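Local atomic coordinates of GTP-binding protein (Pyrococcus horikoshii, PDB entry 1WXQ), a protein that probably binds GTP, as a member of the Obg-like group of P-loop GTPases that also carries a TGS domain. Residues H48-Y62 with Q334-K346. Numbering follows the deposited sequence.
Sequences HPCKELGCSPNPQNY and QFGNVLPHVFLMK
Leu-339 is the main apolar bump of this contact: its CD1 pushes into a hollow lined by His-48, Pro-49 and Cys-50, where CE1 at the edge of the His-48 ring and SG of Cys-50 each sit 3.8 Å from that methyl. Pro-57 CB lies beside Leu-339 CB. A second bump, Val-338 CG1, fits against Pro-57 CA and the Asn-58 side chain, 3.4 Å from Ser-56 O. Tyr-62 reaches across with its hydroxyl and gives a 2.7 Å hydrogen bond from OH to Leu-339 O, nearly in line with the C=O. With CG between the backbone N and the carbonyl carbon (chi1 68°), the tyrosine ring is brought up to Val-342, CG 3.8 Å from Val-342 CG1, while Pro-59 CB rests on one ring face. His-48 NE2 adds a weak bond to the same hydroxyl. Cutting Tyr-62 back to an alanine would probably leave Leu-339 O without this donor and open a gap beside Val-342 where the ring lay.

Farther along, Asn-58 and Val-338 clasp each other: Asn-58 N donates to Val-338 O, and Val-338 N returns a 2.6 Å bond to Asn-58 OD1. Gln-60 N continues the pairing at Pro-340 O, 3.0 Å away, and its side chain runs alongside the Pro-340 ring. The amide of Asn-61 stands almost perpendicular to the His-341 ring. The whole is a loop-to-loop interdomain contact, joining the GTPase domain to the segment leading into edge strand 343-346 of the TGS domain's ubiquitin-like fold.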
loop_
_atom_site.group_PDB
_atom_site.type_symbol
_atom_site.label_atom_id
_atom_site.label_comp_id
_atom_site.label_asym_id
_atom_site.label_seq_id
_atom_site.Cartn_x
_atom_site.Cartn_y
_atom_site.Cartn_z
ATOM N N HIS A 48 16.046 -10.086 -3.159
ATOM C CA HIS A 48 15.616 -11.459 -2.910
ATOM C C HIS A 48 16.668 -12.074 -1.991
ATOM O O HIS A 48 17.866 -11.898 -2.203
ATOM C CB HIS A 48 15.543 -12.265 -4.212
ATOM C CG HIS A 48 15.149 -13.697 -4.009
ATOM N ND1 HIS A 48 15.868 -14.560 -3.207
ATOM C CD2 HIS A 48 14.091 -14.405 -4.470
ATOM C CE1 HIS A 48 15.268 -15.737 -3.184
ATOM N NE2 HIS A 48 14.187 -15.671 -3.941
ATOM N N PRO A 49 16.234 -12.806 -0.958
ATOM C CA PRO A 49 17.118 -13.440 0.022
ATOM C C PRO A 49 18.394 -14.022 -0.603
ATOM O O PRO A 49 19.408 -14.215 0.055
ATOM C CB PRO A 49 16.332 -14.538 0.739
ATOM C CG PRO A 49 14.959 -14.651 0.087
ATOM C CD PRO A 49 14.876 -13.282 -0.738
ATOM N N CYS A 50 18.310 -14.351 -1.907
ATOM C CA CYS A 50 19.451 -15.003 -2.537
ATOM C C CYS A 50 20.539 -14.018 -2.926
ATOM O O CYS A 50 20.871 -13.838 -4.093
ATOM C CB CYS A 50 18.956 -15.785 -3.757
ATOM S SG CYS A 50 18.133 -17.319 -3.287
ATOM N N LYS A 51 21.071 -13.338 -1.887
ATOM C CA LYS A 51 22.320 -12.589 -1.996
ATOM C C LYS A 51 23.286 -12.884 -0.836
ATOM O O LYS A 51 23.814 -11.986 -0.190
ATOM C CB LYS A 51 21.956 -11.104 -2.002
ATOM C CG LYS A 51 22.958 -10.261 -2.785
ATOM C CD LYS A 51 22.646 -8.769 -2.692
ATOM C CE LYS A 51 23.082 -8.165 -1.354
ATOM N NZ LYS A 51 22.916 -6.715 -1.394
ATOM N N GLU A 52 23.504 -14.189 -0.553
ATOM C CA GLU A 52 24.398 -14.534 0.545
ATOM C C GLU A 52 24.873 -15.986 0.448
ATOM O O GLU A 52 26.014 -16.282 0.119
ATOM C CB GLU A 52 23.641 -14.331 1.853
ATOM C CG GLU A 52 24.490 -14.687 3.081
ATOM C CD GLU A 52 23.682 -14.449 4.337
ATOM O OE1 GLU A 52 24.203 -14.675 5.420
ATOM O OE2 GLU A 52 22.529 -14.037 4.219
ATOM N N LEU A 53 23.954 -16.908 0.792
ATOM C CA LEU A 53 24.297 -18.323 0.727
ATOM C C LEU A 53 23.399 -19.073 -0.259
ATOM O O LEU A 53 23.698 -20.177 -0.696
ATOM C CB LEU A 53 24.128 -18.926 2.119
ATOM C CG LEU A 53 24.450 -20.415 2.166
ATOM C CD1 LEU A 53 24.290 -21.008 3.567
ATOM C CD2 LEU A 53 23.541 -21.231 1.247
ATOM N N GLY A 54 22.298 -18.383 -0.501
ATOM C CA GLY A 54 21.165 -18.778 -1.330
ATOM C C GLY A 54 21.506 -18.700 -2.819
ATOM O O GLY A 54 22.241 -17.835 -3.278
ATOM N N CYS A 55 20.971 -19.676 -3.576
ATOM C CA CYS A 55 21.231 -19.697 -5.010
ATOM C C CYS A 55 20.227 -20.581 -5.750
ATOM O O CYS A 55 19.619 -21.482 -5.186
ATOM C CB CYS A 55 22.649 -20.223 -5.230
ATOM S SG CYS A 55 23.200 -20.012 -6.937
ATOM N N SER A 56 19.883 -20.326 -7.027
ATOM C CA SER A 56 18.911 -20.992 -7.883
ATOM C C SER A 56 17.663 -21.404 -7.099
ATOM O O SER A 56 17.479 -22.553 -6.720
ATOM C CB SER A 56 19.577 -22.232 -8.482
ATOM O OG SER A 56 20.926 -21.924 -8.832
ATOM N N PRO A 57 16.808 -20.403 -6.818
ATOM C CA PRO A 57 15.540 -20.633 -6.133
ATOM C C PRO A 57 14.462 -21.134 -7.115
ATOM O O PRO A 57 14.454 -20.768 -8.275
ATOM C CB PRO A 57 15.104 -19.293 -5.528
ATOM C CG PRO A 57 16.028 -18.193 -6.060
ATOM C CD PRO A 57 16.894 -18.991 -7.150
ATOM N N ASN A 58 13.548 -22.001 -6.645
ATOM C CA ASN A 58 12.429 -22.371 -7.519
ATOM C C ASN A 58 11.129 -21.703 -7.073
ATOM O O ASN A 58 10.294 -22.269 -6.379
ATOM C CB ASN A 58 12.246 -23.895 -7.529
ATOM C CG ASN A 58 13.506 -24.613 -7.109
ATOM O OD1 ASN A 58 13.566 -25.253 -6.065
ATOM N ND2 ASN A 58 14.501 -24.605 -8.018
ATOM N N PRO A 59 10.931 -20.433 -7.455
ATOM C CA PRO A 59 9.765 -19.622 -7.094
ATOM C C PRO A 59 8.426 -20.117 -7.617
ATOM O O PRO A 59 8.339 -20.649 -8.721
ATOM C CB PRO A 59 10.126 -18.250 -7.650
ATOM C CG PRO A 59 10.875 -18.604 -8.887
ATOM C CD PRO A 59 11.800 -19.691 -8.385
ATOM N N GLN A 60 7.383 -19.920 -6.815
ATOM C CA GLN A 60 6.041 -20.338 -7.184
ATOM C C GLN A 60 5.034 -19.198 -7.056
ATOM O O GLN A 60 4.260 -18.944 -7.985
ATOM C CB GLN A 60 5.606 -21.531 -6.330
ATOM C CG GLN A 60 6.632 -22.658 -6.300
ATOM C CD GLN A 60 6.029 -23.999 -5.906
ATOM O OE1 GLN A 60 6.743 -25.003 -5.791
ATOM N NE2 GLN A 60 4.710 -24.025 -5.705
ATOM N N ASN A 61 5.038 -18.502 -5.920
ATOM C CA ASN A 61 4.059 -17.426 -5.840
ATOM C C ASN A 61 4.644 -16.106 -6.344
ATOM O O ASN A 61 3.951 -15.119 -6.555
ATOM C CB ASN A 61 3.571 -17.332 -4.392
ATOM C CG ASN A 61 4.752 -17.238 -3.461
ATOM O OD1 ASN A 61 5.899 -17.111 -3.882
ATOM N ND2 ASN A 61 4.455 -17.319 -2.153
ATOM N N TYR A 62 5.981 -16.098 -6.504
ATOM C CA TYR A 62 6.641 -14.886 -6.975
ATOM C C TYR A 62 7.547 -15.122 -8.185
ATOM O O TYR A 62 7.277 -15.938 -9.056
ATOM C CB TYR A 62 7.461 -14.352 -5.801
ATOM C CG TYR A 62 8.583 -15.283 -5.503
ATOM C CD1 TYR A 62 8.316 -16.552 -4.997
ATOM C CD2 TYR A 62 9.905 -14.876 -5.683
ATOM C CE1 TYR A 62 9.359 -17.410 -4.678
ATOM C CE2 TYR A 62 10.949 -15.729 -5.353
ATOM C CZ TYR A 62 10.678 -16.987 -4.849
ATOM O OH TYR A 62 11.711 -17.847 -4.533
ATOM N N GLN A 334 8.333 -28.533 0.875
ATOM C CA GLN A 334 7.572 -29.758 1.086
ATOM C C GLN A 334 7.828 -30.771 -0.031
ATOM O O GLN A 334 8.250 -31.898 0.193
ATOM C CB GLN A 334 6.085 -29.394 1.137
ATOM C CG GLN A 334 5.181 -30.547 0.704
ATOM C CD GLN A 334 4.559 -31.183 1.923
ATOM O OE1 GLN A 334 3.497 -30.814 2.396
ATOM N NE2 GLN A 334 5.300 -32.177 2.452
ATOM N N PHE A 335 7.529 -30.339 -1.270
ATOM C CA PHE A 335 7.663 -31.088 -2.519
ATOM C C PHE A 335 9.086 -31.046 -3.096
ATOM O O PHE A 335 9.373 -31.581 -4.157
ATOM C CB PHE A 335 6.652 -30.542 -3.530
ATOM C CG PHE A 335 5.276 -30.603 -2.940
ATOM C CD1 PHE A 335 4.776 -29.502 -2.255
ATOM C CD2 PHE A 335 4.532 -31.772 -3.022
ATOM C CE1 PHE A 335 3.529 -29.572 -1.653
ATOM C CE2 PHE A 335 3.281 -31.832 -2.417
ATOM C CZ PHE A 335 2.774 -30.735 -1.732
ATOM N N GLY A 336 9.985 -30.341 -2.382
ATOM C CA GLY A 336 11.404 -30.477 -2.700
ATOM C C GLY A 336 11.987 -29.277 -3.452
ATOM O O GLY A 336 13.089 -29.322 -3.982
ATOM N N ASN A 337 11.202 -28.187 -3.523
ATOM C CA ASN A 337 11.736 -26.972 -4.130
ATOM C C ASN A 337 12.292 -26.030 -3.061
ATOM O O ASN A 337 11.887 -26.052 -1.909
ATOM C CB ASN A 337 10.609 -26.279 -4.896
ATOM C CG ASN A 337 9.984 -27.255 -5.856
ATOM O OD1 ASN A 337 9.180 -28.102 -5.485
ATOM N ND2 ASN A 337 10.320 -27.083 -7.148
ATOM N N VAL A 338 13.278 -25.202 -3.462
ATOM C CA VAL A 338 13.907 -24.312 -2.488
ATOM C C VAL A 338 13.315 -22.900 -2.535
ATOM O O VAL A 338 13.072 -22.338 -3.594
ATOM C CB VAL A 338 15.402 -24.258 -2.798
ATOM C CG1 VAL A 338 15.609 -23.999 -4.288
ATOM C CG2 VAL A 338 16.054 -23.146 -2.004
ATOM N N LEU A 339 13.080 -22.343 -1.341
ATOM C CA LEU A 339 12.467 -21.020 -1.164
ATOM C C LEU A 339 11.280 -20.804 -2.094
ATOM O O LEU A 339 11.196 -19.782 -2.767
ATOM C CB LEU A 339 13.494 -19.909 -1.386
ATOM C CG LEU A 339 14.611 -19.788 -0.347
ATOM C CD1 LEU A 339 15.584 -18.699 -0.764
ATOM C CD2 LEU A 339 14.020 -19.472 1.011
ATOM N N PRO A 340 10.333 -21.764 -2.123
ATOM C CA PRO A 340 9.120 -21.751 -2.954
ATOM C C PRO A 340 8.184 -20.546 -2.836
ATOM O O PRO A 340 7.754 -19.997 -3.854
ATOM C CB PRO A 340 8.413 -23.050 -2.561
ATOM C CG PRO A 340 9.552 -23.940 -2.175
ATOM C CD PRO A 340 10.389 -23.009 -1.338
ATOM N N HIS A 341 7.853 -20.142 -1.613
ATOM C CA HIS A 341 6.941 -19.011 -1.449
ATOM C C HIS A 341 7.445 -17.861 -0.594
ATOM O O HIS A 341 8.328 -18.022 0.248
ATOM C CB HIS A 341 5.602 -19.478 -0.882
ATOM C CG HIS A 341 5.005 -20.625 -1.622
ATOM N ND1 HIS A 341 5.412 -21.927 -1.424
ATOM C CD2 HIS A 341 4.036 -20.669 -2.566
ATOM C CE1 HIS A 341 4.715 -22.725 -2.214
ATOM N NE2 HIS A 341 3.874 -21.988 -2.917
ATOM N N VAL A 342 6.848 -16.698 -0.830
ATOM C CA VAL A 342 7.181 -15.486 -0.101
ATOM C C VAL A 342 5.892 -14.832 0.347
ATOM O O VAL A 342 4.929 -14.753 -0.415
ATOM C CB VAL A 342 7.933 -14.468 -0.988
ATOM C CG1 VAL A 342 7.107 -14.153 -2.230
ATOM C CG2 VAL A 342 8.194 -13.194 -0.204
ATOM N N PHE A 343 5.875 -14.348 1.580
ATOM C CA PHE A 343 4.686 -13.678 2.081
ATOM C C PHE A 343 4.980 -12.286 2.629
ATOM O O PHE A 343 6.003 -12.045 3.279
ATOM C CB PHE A 343 4.004 -14.545 3.144
ATOM C CG PHE A 343 3.371 -15.791 2.581
ATOM C CD1 PHE A 343 2.171 -15.724 1.884
ATOM C CD2 PHE A 343 4.003 -17.027 2.702
ATOM C CE1 PHE A 343 1.605 -16.873 1.311
ATOM C CE2 PHE A 343 3.448 -18.182 2.131
ATOM C CZ PHE A 343 2.249 -18.102 1.436
ATOM N N LEU A 344 4.086 -11.360 2.313
ATOM C CA LEU A 344 4.189 -9.998 2.792
ATOM C C LEU A 344 3.539 -10.034 4.181
ATOM O O LEU A 344 2.324 -10.203 4.305
ATOM C CB LEU A 344 3.409 -9.062 1.858
ATOM C CG LEU A 344 3.927 -8.626 0.473
ATOM C CD1 LEU A 344 3.090 -7.503 -0.150
ATOM C CD2 LEU A 344 5.379 -8.193 0.633
HETATM N N MSE A 345 4.357 -9.916 5.219
HETATM C CA MSE A 345 3.871 -9.917 6.592
HETATM C C MSE A 345 3.913 -8.497 7.156
HETATM O O MSE A 345 4.795 -7.713 6.817
HETATM C CB MSE A 345 4.753 -10.808 7.468
HETATM C CG MSE A 345 4.939 -12.218 6.938
HETATM SE SE MSE A 345 3.242 -13.017 6.540
HETATM C CE MSE A 345 2.607 -13.234 8.364
ATOM N N LYS A 346 2.965 -8.178 8.026
ATOM C CA LYS A 346 2.956 -6.884 8.650
ATOM C C LYS A 346 4.000 -6.878 9.740
ATOM O O LYS A 346 4.203 -7.855 10.447
ATOM C CB LYS A 346 1.570 -6.658 9.253
ATOM C CG LYS A 346 1.506 -5.385 10.098
ATOM C CD LYS A 346 1.205 -4.145 9.254
ATOM C CE LYS A 346 1.195 -2.860 10.088
ATOM N NZ LYS A 346 0.757 -1.739 9.258
#